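Local structure of cytosolic IMP-GMP specific 5'-nucleotidase (Legionella pneumophila subsp. pneumophila, 4OHF) at residues I90-H95 / P404-V409. The protein probably hydrolyses the 5'-phosphate of nucleoside monophosphates such as IMP and GMP as a magnesium-dependent cytosolic 5'-nucleotidase. Residues are numbered along the deposited sequence; the frame is centred on the assembly and turned at random.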
loop_
_atom_site.group_PDB
_atom_site.type_symbol
_atom_site.label_atom_id
_atom_site.label_comp_id
_atom_site.label_asym_id
_atom_site.label_seq_id
_atom_site.Cartn_x
_atom_site.Cartn_y
_atom_site.Cartn_z
ATOM N N ILE B 90 -6.452 22.817 -6.528
ATOM C CA ILE B 90 -6.807 23.776 -5.499
ATOM C C ILE B 90 -7.411 25.033 -6.111
ATOM O O ILE B 90 -6.711 25.851 -6.701
ATOM C CB ILE B 90 -5.586 24.165 -4.646
ATOM C CG1 ILE B 90 -5.051 22.929 -3.927
ATOM C CG2 ILE B 90 -5.978 25.232 -3.624
ATOM C CD1 ILE B 90 -3.882 23.207 -3.030
ATOM N N ARG B 91 -8.724 25.164 -5.971
ATOM C CA ARG B 91 -9.450 26.315 -6.472
ATOM C C ARG B 91 -9.189 27.462 -5.499
ATOM O O ARG B 91 -8.904 28.593 -5.901
ATOM C CB ARG B 91 -10.944 25.987 -6.540
ATOM C CG ARG B 91 -11.860 27.199 -6.624
ATOM C CD ARG B 91 -11.573 28.040 -7.845
ATOM N NE ARG B 91 -12.414 29.230 -7.876
ATOM C CZ ARG B 91 -12.379 30.142 -8.840
ATOM N NH1 ARG B 91 -11.544 30.006 -9.861
ATOM N NH2 ARG B 91 -13.178 31.195 -8.774
ATOM N N LEU B 92 -9.304 27.171 -4.209
ATOM C CA LEU B 92 -9.027 28.177 -3.198
ATOM C C LEU B 92 -8.750 27.552 -1.837
ATOM O O LEU B 92 -9.183 26.439 -1.554
ATOM C CB LEU B 92 -10.152 29.218 -3.143
ATOM C CG LEU B 92 -11.607 28.835 -2.946
ATOM C CD1 LEU B 92 -11.807 28.415 -1.517
ATOM C CD2 LEU B 92 -12.491 30.036 -3.263
ATOM N N SER B 93 -7.988 28.262 -1.014
ATOM C CA SER B 93 -7.621 27.751 0.294
ATOM C C SER B 93 -7.544 28.794 1.402
ATOM O O SER B 93 -7.364 29.987 1.154
ATOM C CB SER B 93 -6.278 27.020 0.197
ATOM O OG SER B 93 -5.265 27.885 -0.289
ATOM N N TYR B 94 -7.683 28.315 2.633
ATOM C CA TYR B 94 -7.621 29.161 3.811
ATOM C C TYR B 94 -6.791 28.478 4.903
ATOM O O TYR B 94 -6.767 27.245 5.009
ATOM C CB TYR B 94 -9.031 29.423 4.370
ATOM C CG TYR B 94 -9.910 30.378 3.581
ATOM C CD1 TYR B 94 -10.390 30.041 2.316
ATOM C CD2 TYR B 94 -10.278 31.615 4.115
ATOM C CE1 TYR B 94 -11.214 30.917 1.599
ATOM C CE2 TYR B 94 -11.102 32.497 3.409
ATOM C CZ TYR B 94 -11.563 32.143 2.153
ATOM O OH TYR B 94 -12.350 33.019 1.435
ATOM N N HIS B 95 -6.082 29.285 5.687
ATOM C CA HIS B 95 -5.324 28.764 6.818
ATOM C C HIS B 95 -6.162 29.306 7.970
ATOM O O HIS B 95 -6.084 30.487 8.301
ATOM C CB HIS B 95 -3.912 29.344 6.874
ATOM C CG HIS B 95 -3.108 28.852 8.039
ATOM N ND1 HIS B 95 -2.560 27.587 8.089
ATOM C CD2 HIS B 95 -2.797 29.441 9.219
ATOM C CE1 HIS B 95 -1.948 27.418 9.247
ATOM N NE2 HIS B 95 -2.078 28.528 9.951
ATOM N N PRO B 404 -19.786 33.763 0.319
ATOM C CA PRO B 404 -18.627 34.635 0.093
ATOM C C PRO B 404 -17.229 34.021 0.171
ATOM O O PRO B 404 -16.346 34.383 -0.610
ATOM C CB PRO B 404 -18.836 35.773 1.106
ATOM C CG PRO B 404 -19.771 35.217 2.117
ATOM C CD PRO B 404 -20.703 34.366 1.300
ATOM N N LYS B 405 -17.016 33.094 1.099
ATOM C CA LYS B 405 -15.712 32.470 1.216
ATOM C C LYS B 405 -15.458 31.311 0.253
ATOM O O LYS B 405 -14.341 31.149 -0.248
ATOM C CB LYS B 405 -15.498 31.948 2.640
ATOM C CG LYS B 405 -15.376 33.024 3.717
ATOM C CD LYS B 405 -15.340 32.426 5.140
ATOM C CE LYS B 405 -14.038 31.695 5.448
ATOM N NZ LYS B 405 -14.004 31.117 6.847
ATOM N N TRP B 406 -16.486 30.511 -0.027
ATOM C CA TRP B 406 -16.283 29.313 -0.837
ATOM C C TRP B 406 -16.965 29.146 -2.182
ATOM O O TRP B 406 -16.656 28.204 -2.910
ATOM C CB TRP B 406 -16.594 28.088 0.012
ATOM C CG TRP B 406 -15.886 28.088 1.302
ATOM C CD1 TRP B 406 -16.361 28.532 2.516
ATOM C CD2 TRP B 406 -14.547 27.668 1.526
ATOM N NE1 TRP B 406 -15.387 28.411 3.480
ATOM C CE2 TRP B 406 -14.262 27.885 2.897
ATOM C CE3 TRP B 406 -13.556 27.125 0.706
ATOM C CZ2 TRP B 406 -13.019 27.575 3.459
ATOM C CZ3 TRP B 406 -12.329 26.816 1.262
ATOM C CH2 TRP B 406 -12.070 27.042 2.627
ATOM N N GLU B 407 -17.875 30.040 -2.528
ATOM C CA GLU B 407 -18.560 29.923 -3.802
ATOM C C GLU B 407 -19.470 28.691 -3.754
ATOM O O GLU B 407 -19.879 28.278 -2.674
ATOM C CB GLU B 407 -17.528 29.844 -4.937
ATOM C CG GLU B 407 -16.934 31.207 -5.301
ATOM C CD GLU B 407 -15.483 31.147 -5.795
ATOM O OE1 GLU B 407 -14.961 32.196 -6.246
ATOM O OE2 GLU B 407 -14.857 30.060 -5.728
ATOM N N ARG B 408 -19.770 28.110 -4.912
ATOM C CA ARG B 408 -20.667 26.951 -5.002
ATOM C C ARG B 408 -20.151 25.615 -4.507
ATOM O O ARG B 408 -18.950 25.329 -4.543
ATOM C CB ARG B 408 -21.137 26.765 -6.441
ATOM C CG ARG B 408 -22.294 27.651 -6.813
ATOM C CD ARG B 408 -22.588 27.602 -8.290
ATOM N NE ARG B 408 -21.850 28.636 -8.994
ATOM C CZ ARG B 408 -21.973 28.865 -10.294
ATOM N NH1 ARG B 408 -22.808 28.119 -11.013
ATOM N NH2 ARG B 408 -21.279 29.840 -10.871
ATOM N N VAL B 409 -21.087 24.789 -4.059
ATOM C CA VAL B 409 -20.766 23.461 -3.569
ATOM C C VAL B 409 -20.345 22.560 -4.723
ATOM O O VAL B 409 -19.394 21.796 -4.586
ATOM C CB VAL B 409 -21.990 22.814 -2.865
ATOM C CG1 VAL B 409 -21.757 21.341 -2.645
ATOM C CG2 VAL B 409 -22.248 23.506 -1.539
#
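The loop 404-409, which follows helix 374-399, packs on one face of the antiparallel sheet at strand 90-95, where Tyr94 meets Trp406. The two side chains pass one another running in opposing directions and their rings meet obliquely, the planes 42° apart and the centroid of the Tyr94 ring 4.7 Å from that of the Trp406 six-membered ring. Tyr94 CD1 comes to 3.5 Å from Trp406 CH2, while Tyr94 CE1 lies over one face of the indole, offset toward its rim. Lys405 covers the hydroxyl and the CD2-CE2 side of the phenol: its CB is 3.5 Å from Tyr94 OH, and its chain turns at chi3 (71°), bringing CE to 3.7 Å from Tyr94 CE2. Both Lys405 NZ and Trp406 NE1 donate to the carbonyl oxygen of Asp67, so that one backbone acceptor holds the polar ends of both side chains. Leu92 spreads its methyls between loop residues, CD1 facing the CE3-CZ3 side of the Trp406 indole, where it is modelled closer than carbons can sit and its exact placing is doubtful, and CD2 lying 3.4 Å from Glu407 OE2 and near Lys405 O. Beside it, Arg91 and Glu407 form a salt bridge through two contacts. Arg91 NH2 reaches Glu407 OE1 at 3.3 Å, nearly in the guanidinium plane but from above the carboxylate plane, whereas NE gives a weak bond to OE2 at 3.4 Å; the two planes are 36° apart. The side chain of Arg91 is about 10 Å from that of Arg86, which binds GMP. Lys83, on the neighbouring strand 80-84, fastens the loop further, its NZ bonding to the carbonyl oxygens of Trp406 and Arg408. Arg91 and Leu92 both pair with Lys83, a classic beta bulge that lets these consecutive side chains both point toward the loop.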